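Local structure of beta-amyloid-like protein (Caenorhabditis elegans, 3K66) at residues K203-R206 with D207-P211; Y193-P196 with I197-Y201; A161-P164 with T165-R169. The protein is a nematode homologue of human amyloid precursor protein that binds heparin through its E2 domain and probably takes part in cell adhesion and neuronal development. One frame throughout, in Å; residues are numbered along the deposited sequence.

Contact 1: K203-R206 with D207-P211; sequences KDYR and DEVSP
The C-terminal turns of helix 195-209 carry two i to i+4 side-chain pairs, Tyr205 with Val209 and Lys203 with Asp207, on different sides of the helix. Tyr205 supplies the flat surface: CG2 of Val209 lies over one face of its ring in a CH-pi contact, 3.8 Å from the ring centroid and displaced toward the rim, where CZ is the nearest atom. Because CG of Tyr205 stands anti to the backbone N (chi1 -169°), the ring leans forward along the helix to meet the valine, and the same ring packs on Arg135 and Glu138 of helix 123-154. With an alanine here the ring is gone, which is likely to leave Val209 CG2 without its aromatic partner and open a gap toward helix 123-154. On the exposed side, a flexible lysine suits the aspartate one turn on: the Lys203 chain bends at chi2 and chi4 and brings NZ to 2.6 Å from OD2 of Asp207 in a salt bridge. Arg206 turns instead to Glu138 and Asp174, joining this helix by salt bridges to two others. Its carbonyl closes the helix: Ser210, the first residue to leave helical geometry, still gives its backbone N to O of Arg206 at 3.0 Å.

Contact 2: Y193-P196 with I197-Y201; sequences YVRP and IAVTY
Arg195 and Val199, one turn apart near the start of helix 195-209, send their side chains out side by side, pointing the same way. The aliphatic part of the arginine does the nearest touching, with CG 4.0 Å from CG2 of Val199. Farther out the guanidinium is turned flat toward the valine, and the same methyl lies 4.2 Å above its plane, over its centre. With chi1 at 175° the arginine's CG is anti to the backbone N and the chain runs extended as far as NE, while the turn at the last torsion (chi4 -66°) presents a flat face to the valine. Beneath this pair, Val199 N gives its hydrogen bond to Arg195 O, at 2.9 Å.

Ile197 faces back along the chain instead: its CG1 branch, anti to the carbonyl carbon, carries CD1 against the backbone O of Tyr193. Ile197 also packs on Leu127 of helix 123-154, with Val194 beside it, and the small, buried Ala198 touches Leu130, consistent with a close approach of the two helices there.

Pro196 suits an early turn because the N-H it lacks would have little to bind there. Its carbonyl accepts Thr200 OG1 at 3.0 Å, and Thr200 N only weakly at 3.4 Å. Pro196 O therefore takes two donors from Thr200, the hydroxyl being the shorter; this gives the hydroxyl hydrogen a partner within the helix, while the arginine can keep its charge outward and still lay its methylenes and one guanidinium face against a methyl group.

Contact 3: A161-P164 with T165-R169; sequences AYKP and TVIHR
The Tyr162 ring is approached obliquely by CG2 of Val166 and CG2 of Thr165, whose side chains cross that of the tyrosine at about a right angle; the other flat group, the Arg169 guanidinium, has the tyrosine's OH at its edge and in its plane. Ring and guanidinium planes stand 77° apart. The closer methyl is that of Val166, 3.3 Å from CE2, whereas Thr165 CG2 sits 3.9 Å from CE1. OH of Tyr162 lies 3.7 Å from Arg169 NH1, a proximity rather than a hydrogen bond. With CG anti to the backbone N (chi1 -170°), beside the carbonyl carbon, the ring is carried to Thr165 and Val166.

Tyr162 is the N-cap of helix 163-182. A tyrosine has no short polar group with which to cap a first-turn N-H, and here its side chain serves as an apolar cover for Val166, which is buried. Its backbone does the helical work: Tyr162 O accepts Val166 N at 2.8 Å, and Lys163 O takes Ile167 N at 3.0 Å. Pro164 fits the first turn, where a missing N-H costs little, and its O receives His168 N. Tyr162 and Arg169 both reach helix 123-154, where each touches Thr144. Lys163 keeps its long chain extended, with CG 4.2 Å from CD1 of Ile167.

Contacts 1 and 2 follow each other along helix 195-209, contact 2 near its start and contact 1 at its end, with centres 15 Å apart. Contact 3 opens the preceding long helix, 163-182. Its nearest atoms are about 8 Å from contact 1 and about 17 Å from contact 2, so contact 3 touches neither; contacts 1 and 2 meet only as neighbours along their helix. What they share is helix 123-154, which meets contact 2 at Leu127 and Leu130, contact 1 at Glu138 and Met142, and contact 3 at Thr144 and Arg147. Asp174, on the helix that contact 3 begins, is where contact 1 reaches that helix.

Contact 1: K203-R206 with D207-P211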
loop_
_atom_site.group_PDB
_atom_site.type_symbol
_atom_site.label_atom_id
_atom_site.label_comp_id
_atom_site.label_asym_id
_atom_site.label_seq_id
_atom_site.Cartn_x
_atom_site.Cartn_y
_atom_site.Cartn_z
ATOM N N LYS A 203 8.067 -14.293 -16.312
ATOM C CA LYS A 203 9.391 -13.888 -15.861
ATOM C C LYS A 203 9.633 -12.428 -16.268
ATOM O O LYS A 203 10.104 -11.608 -15.466
ATOM C CB LYS A 203 10.468 -14.806 -16.456
ATOM C CG LYS A 203 11.904 -14.334 -16.269
ATOM C CD LYS A 203 12.360 -13.417 -17.414
ATOM C CE LYS A 203 13.895 -13.348 -17.518
ATOM N NZ LYS A 203 14.527 -12.930 -16.215
ATOM N N ASP A 204 9.296 -12.109 -17.518
ATOM C CA ASP A 204 9.461 -10.749 -18.009
ATOM C C ASP A 204 8.600 -9.777 -17.207
ATOM O O ASP A 204 9.086 -8.761 -16.719
ATOM C CB ASP A 204 9.124 -10.648 -19.505
ATOM C CG ASP A 204 10.247 -11.174 -20.379
ATOM O OD1 ASP A 204 11.408 -11.036 -19.938
ATOM O OD2 ASP A 204 9.982 -11.710 -21.487
ATOM N N TYR A 205 7.317 -10.084 -17.049
ATOM C CA TYR A 205 6.448 -9.195 -16.303
ATOM C C TYR A 205 6.919 -8.987 -14.880
ATOM O O TYR A 205 6.877 -7.880 -14.381
ATOM C CB TYR A 205 5.018 -9.705 -16.269
ATOM C CG TYR A 205 4.082 -8.650 -15.732
ATOM C CD1 TYR A 205 3.687 -7.575 -16.531
ATOM C CD2 TYR A 205 3.610 -8.708 -14.423
ATOM C CE1 TYR A 205 2.841 -6.584 -16.039
ATOM C CE2 TYR A 205 2.763 -7.727 -13.920
ATOM C CZ TYR A 205 2.381 -6.667 -14.740
ATOM O OH TYR A 205 1.509 -5.712 -14.283
ATOM N N ARG A 206 7.349 -10.044 -14.202
ATOM C CA ARG A 206 7.830 -9.859 -12.840
ATOM C C ARG A 206 9.076 -8.969 -12.841
ATOM O O ARG A 206 9.196 -8.054 -12.022
ATOM C CB ARG A 206 8.158 -11.184 -12.166
ATOM C CG ARG A 206 8.844 -10.961 -10.838
ATOM C CD ARG A 206 9.055 -12.245 -10.071
ATOM N NE ARG A 206 7.777 -12.796 -9.640
ATOM C CZ ARG A 206 7.643 -13.932 -8.964
ATOM N NH1 ARG A 206 8.733 -14.618 -8.656
ATOM N NH2 ARG A 206 6.435 -14.390 -8.614
ATOM N N ASP A 207 10.008 -9.225 -13.755
ATOM C CA ASP A 207 11.215 -8.404 -13.798
ATOM C C ASP A 207 10.889 -6.912 -13.833
ATOM O O ASP A 207 11.518 -6.136 -13.119
ATOM C CB ASP A 207 12.105 -8.766 -14.998
ATOM C CG ASP A 207 12.930 -10.029 -14.760
ATOM O OD1 ASP A 207 13.189 -10.364 -13.575
ATOM O OD2 ASP A 207 13.337 -10.680 -15.762
ATOM N N GLU A 208 9.906 -6.517 -14.641
ATOM C CA GLU A 208 9.523 -5.108 -14.754
ATOM C C GLU A 208 8.876 -4.485 -13.527
ATOM O O GLU A 208 9.315 -3.437 -13.032
ATOM C CB GLU A 208 8.537 -4.906 -15.901
ATOM C CG GLU A 208 9.083 -5.107 -17.290
ATOM C CD GLU A 208 8.048 -4.760 -18.344
ATOM O OE1 GLU A 208 7.583 -3.601 -18.359
ATOM O OE2 GLU A 208 7.701 -5.652 -19.142
ATOM N N VAL A 209 7.809 -5.123 -13.066
ATOM C CA VAL A 209 7.017 -4.628 -11.955
ATOM C C VAL A 209 7.576 -4.731 -10.546
ATOM O O VAL A 209 7.349 -3.851 -9.723
ATOM C CB VAL A 209 5.647 -5.290 -11.991
ATOM C CG1 VAL A 209 4.870 -4.921 -10.760
ATOM C CG2 VAL A 209 4.915 -4.844 -13.253
ATOM N N SER A 210 8.279 -5.813 -10.256
ATOM C CA SER A 210 8.852 -6.002 -8.933
ATOM C C SER A 210 10.203 -6.693 -9.092
ATOM O O SER A 210 10.323 -7.902 -8.890
ATOM C CB SER A 210 7.924 -6.857 -8.067
ATOM O OG SER A 210 8.205 -6.667 -6.688
ATOM N N PRO A 211 11.238 -5.916 -9.446
ATOM C CA PRO A 211 12.640 -6.282 -9.675
ATOM C C PRO A 211 13.409 -6.999 -8.559
ATOM O O PRO A 211 12.987 -8.070 -8.098
ATOM C CB PRO A 211 13.275 -4.949 -10.068
ATOM C CG PRO A 211 12.414 -3.934 -9.372
ATOM C CD PRO A 211 11.045 -4.470 -9.650
#

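Contact 2: Y193-P196 with I197-Y201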
loop_
_atom_site.group_PDB
_atom_site.type_symbol
_atom_site.label_atom_id
_atom_site.label_comp_id
_atom_site.label_asym_id
_atom_site.label_seq_id
_atom_site.Cartn_x
_atom_site.Cartn_y
_atom_site.Cartn_z
ATOM N N TYR A 193 2.364 -24.525 -27.724
ATOM C CA TYR A 193 2.655 -23.198 -28.253
ATOM C C TYR A 193 2.345 -22.000 -27.351
ATOM O O TYR A 193 2.992 -20.959 -27.468
ATOM C CB TYR A 193 1.964 -23.038 -29.611
ATOM C CG TYR A 193 2.394 -24.106 -30.610
ATOM C CD1 TYR A 193 1.569 -25.192 -30.907
ATOM C CD2 TYR A 193 3.649 -24.057 -31.225
ATOM C CE1 TYR A 193 1.986 -26.204 -31.789
ATOM C CE2 TYR A 193 4.070 -25.068 -32.106
ATOM C CZ TYR A 193 3.239 -26.136 -32.382
ATOM O OH TYR A 193 3.677 -27.131 -33.229
ATOM N N VAL A 194 1.372 -22.126 -26.451
ATOM C CA VAL A 194 1.039 -20.998 -25.574
ATOM C C VAL A 194 1.897 -20.928 -24.303
ATOM O O VAL A 194 2.312 -19.843 -23.883
ATOM C CB VAL A 194 -0.456 -21.010 -25.144
ATOM C CG1 VAL A 194 -0.784 -19.712 -24.414
ATOM C CG2 VAL A 194 -1.350 -21.143 -26.342
ATOM N N ARG A 195 2.153 -22.083 -23.695
ATOM C CA ARG A 195 2.919 -22.154 -22.447
ATOM C C ARG A 195 4.272 -21.423 -22.421
ATOM O O ARG A 195 4.459 -20.480 -21.638
ATOM C CB ARG A 195 3.116 -23.618 -22.022
ATOM C CG ARG A 195 4.000 -23.798 -20.813
ATOM C CD ARG A 195 3.715 -25.106 -20.124
ATOM N NE ARG A 195 4.353 -25.180 -18.810
ATOM C CZ ARG A 195 5.661 -25.216 -18.623
ATOM N NH1 ARG A 195 6.479 -25.192 -19.670
ATOM N NH2 ARG A 195 6.131 -25.255 -17.390
ATOM N N PRO A 196 5.228 -21.832 -23.278
ATOM C CA PRO A 196 6.528 -21.155 -23.267
ATOM C C PRO A 196 6.377 -19.644 -23.430
ATOM O O PRO A 196 7.231 -18.883 -22.991
ATOM C CB PRO A 196 7.269 -21.820 -24.418
ATOM C CG PRO A 196 6.180 -22.107 -25.367
ATOM C CD PRO A 196 5.094 -22.668 -24.482
ATOM N N ILE A 197 5.287 -19.203 -24.053
ATOM C CA ILE A 197 5.073 -17.766 -24.219
ATOM C C ILE A 197 4.625 -17.102 -22.907
ATOM O O ILE A 197 5.158 -16.057 -22.502
ATOM C CB ILE A 197 4.030 -17.461 -25.308
ATOM C CG1 ILE A 197 4.487 -18.053 -26.643
ATOM C CG2 ILE A 197 3.879 -15.952 -25.474
ATOM C CD1 ILE A 197 3.514 -17.798 -27.773
ATOM N N ALA A 198 3.647 -17.717 -22.247
ATOM C CA ALA A 198 3.125 -17.214 -20.981
ATOM C C ALA A 198 4.173 -17.260 -19.873
ATOM O O ALA A 198 4.249 -16.341 -19.056
ATOM C CB ALA A 198 1.888 -18.035 -20.558
ATOM N N VAL A 199 4.979 -18.328 -19.839
ATOM C CA VAL A 199 6.010 -18.470 -18.798
ATOM C C VAL A 199 7.051 -17.351 -18.901
ATOM O O VAL A 199 7.412 -16.729 -17.901
ATOM C CB VAL A 199 6.742 -19.853 -18.852
ATOM C CG1 VAL A 199 7.859 -19.877 -17.831
ATOM C CG2 VAL A 199 5.778 -20.996 -18.544
ATOM N N THR A 200 7.542 -17.099 -20.112
ATOM C CA THR A 200 8.509 -16.028 -20.311
ATOM C C THR A 200 7.852 -14.693 -19.932
ATOM O O THR A 200 8.449 -13.840 -19.249
ATOM C CB THR A 200 8.996 -15.996 -21.757
ATOM O OG1 THR A 200 9.549 -17.275 -22.085
ATOM C CG2 THR A 200 10.076 -14.906 -21.942
ATOM N N TYR A 201 6.602 -14.534 -20.352
ATOM C CA TYR A 201 5.863 -13.325 -20.037
ATOM C C TYR A 201 5.842 -13.132 -18.537
ATOM O O TYR A 201 5.972 -12.017 -18.035
ATOM C CB TYR A 201 4.424 -13.403 -20.538
ATOM C CG TYR A 201 3.605 -12.178 -20.177
ATOM C CD1 TYR A 201 3.781 -10.965 -20.843
ATOM C CD2 TYR A 201 2.652 -12.237 -19.158
ATOM C CE1 TYR A 201 3.027 -9.851 -20.503
ATOM C CE2 TYR A 201 1.900 -11.138 -18.813
ATOM C CZ TYR A 201 2.093 -9.945 -19.492
ATOM O OH TYR A 201 1.333 -8.848 -19.152
#

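Contact 3: A161-P164 with T165-R169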
loop_
_atom_site.group_PDB
_atom_site.type_symbol
_atom_site.label_atom_id
_atom_site.label_comp_id
_atom_site.label_asym_id
_atom_site.label_seq_id
_atom_site.Cartn_x
_atom_site.Cartn_y
_atom_site.Cartn_z
ATOM N N ALA A 161 6.098 -8.634 12.291
ATOM C CA ALA A 161 4.849 -9.354 12.531
ATOM C C ALA A 161 4.063 -9.477 11.231
ATOM O O ALA A 161 2.857 -9.742 11.236
ATOM C CB ALA A 161 4.009 -8.621 13.577
ATOM N N TYR A 162 4.757 -9.275 10.116
ATOM C CA TYR A 162 4.132 -9.344 8.815
ATOM C C TYR A 162 4.904 -10.300 7.925
ATOM O O TYR A 162 4.321 -10.955 7.056
ATOM C CB TYR A 162 4.112 -7.950 8.196
ATOM C CG TYR A 162 3.286 -7.831 6.933
ATOM C CD1 TYR A 162 1.946 -8.219 6.916
ATOM C CD2 TYR A 162 3.823 -7.261 5.777
ATOM C CE1 TYR A 162 1.157 -8.033 5.787
ATOM C CE2 TYR A 162 3.045 -7.065 4.641
ATOM C CZ TYR A 162 1.709 -7.449 4.649
ATOM O OH TYR A 162 0.919 -7.214 3.546
ATOM N N LYS A 163 6.209 -10.399 8.160
ATOM C CA LYS A 163 7.049 -11.253 7.341
ATOM C C LYS A 163 6.462 -12.636 7.131
ATOM O O LYS A 163 6.264 -13.052 5.994
ATOM C CB LYS A 163 8.462 -11.352 7.923
ATOM C CG LYS A 163 9.453 -12.027 6.980
ATOM C CD LYS A 163 10.889 -11.892 7.461
ATOM C CE LYS A 163 11.881 -12.441 6.416
ATOM N NZ LYS A 163 13.322 -12.093 6.684
ATOM N N PRO A 164 6.153 -13.360 8.215
ATOM C CA PRO A 164 5.585 -14.696 8.007
ATOM C C PRO A 164 4.434 -14.625 6.999
ATOM O O PRO A 164 4.323 -15.458 6.091
ATOM C CB PRO A 164 5.132 -15.094 9.409
ATOM C CG PRO A 164 4.767 -13.781 10.026
ATOM C CD PRO A 164 5.916 -12.898 9.592
ATOM N N THR A 165 3.595 -13.606 7.156
ATOM C CA THR A 165 2.450 -13.375 6.270
ATOM C C THR A 165 2.854 -13.109 4.804
ATOM O O THR A 165 2.227 -13.611 3.863
ATOM C CB THR A 165 1.627 -12.172 6.796
ATOM O OG1 THR A 165 1.154 -12.471 8.118
ATOM C CG2 THR A 165 0.451 -11.868 5.893
ATOM N N VAL A 166 3.892 -12.298 4.618
ATOM C CA VAL A 166 4.370 -11.959 3.277
ATOM C C VAL A 166 4.874 -13.208 2.570
ATOM O O VAL A 166 4.535 -13.440 1.413
ATOM C CB VAL A 166 5.512 -10.901 3.331
ATOM C CG1 VAL A 166 6.196 -10.759 1.982
ATOM C CG2 VAL A 166 4.953 -9.549 3.752
ATOM N N ILE A 167 5.683 -14.008 3.260
ATOM C CA ILE A 167 6.188 -15.233 2.667
ATOM C C ILE A 167 5.038 -16.185 2.353
ATOM O O ILE A 167 5.143 -16.985 1.437
ATOM C CB ILE A 167 7.194 -15.974 3.592
ATOM C CG1 ILE A 167 8.404 -15.082 3.913
ATOM C CG2 ILE A 167 7.666 -17.257 2.916
ATOM C CD1 ILE A 167 9.393 -15.686 4.887
ATOM N N HIS A 168 3.939 -16.110 3.100
ATOM C CA HIS A 168 2.794 -16.994 2.855
ATOM C C HIS A 168 2.032 -16.563 1.611
ATOM O O HIS A 168 1.604 -17.397 0.814
ATOM C CB HIS A 168 1.849 -16.998 4.051
ATOM C CG HIS A 168 0.703 -17.942 3.896
ATOM N ND1 HIS A 168 -0.576 -17.522 3.586
ATOM C CD2 HIS A 168 0.651 -19.294 3.957
ATOM C CE1 HIS A 168 -1.361 -18.575 3.465
ATOM N NE2 HIS A 168 -0.645 -19.662 3.684
ATOM N N ARG A 169 1.861 -15.256 1.445
ATOM C CA ARG A 169 1.175 -14.731 0.270
ATOM C C ARG A 169 1.980 -15.021 -0.993
ATOM O O ARG A 169 1.449 -15.523 -1.976
ATOM C CB ARG A 169 0.993 -13.226 0.385
ATOM C CG ARG A 169 -0.341 -12.801 0.933
ATOM C CD ARG A 169 -0.559 -11.345 0.612
ATOM N NE ARG A 169 -1.974 -11.023 0.520
ATOM C CZ ARG A 169 -2.532 -10.004 1.158
ATOM N NH1 ARG A 169 -1.786 -9.213 1.926
ATOM N NH2 ARG A 169 -3.835 -9.782 1.045
#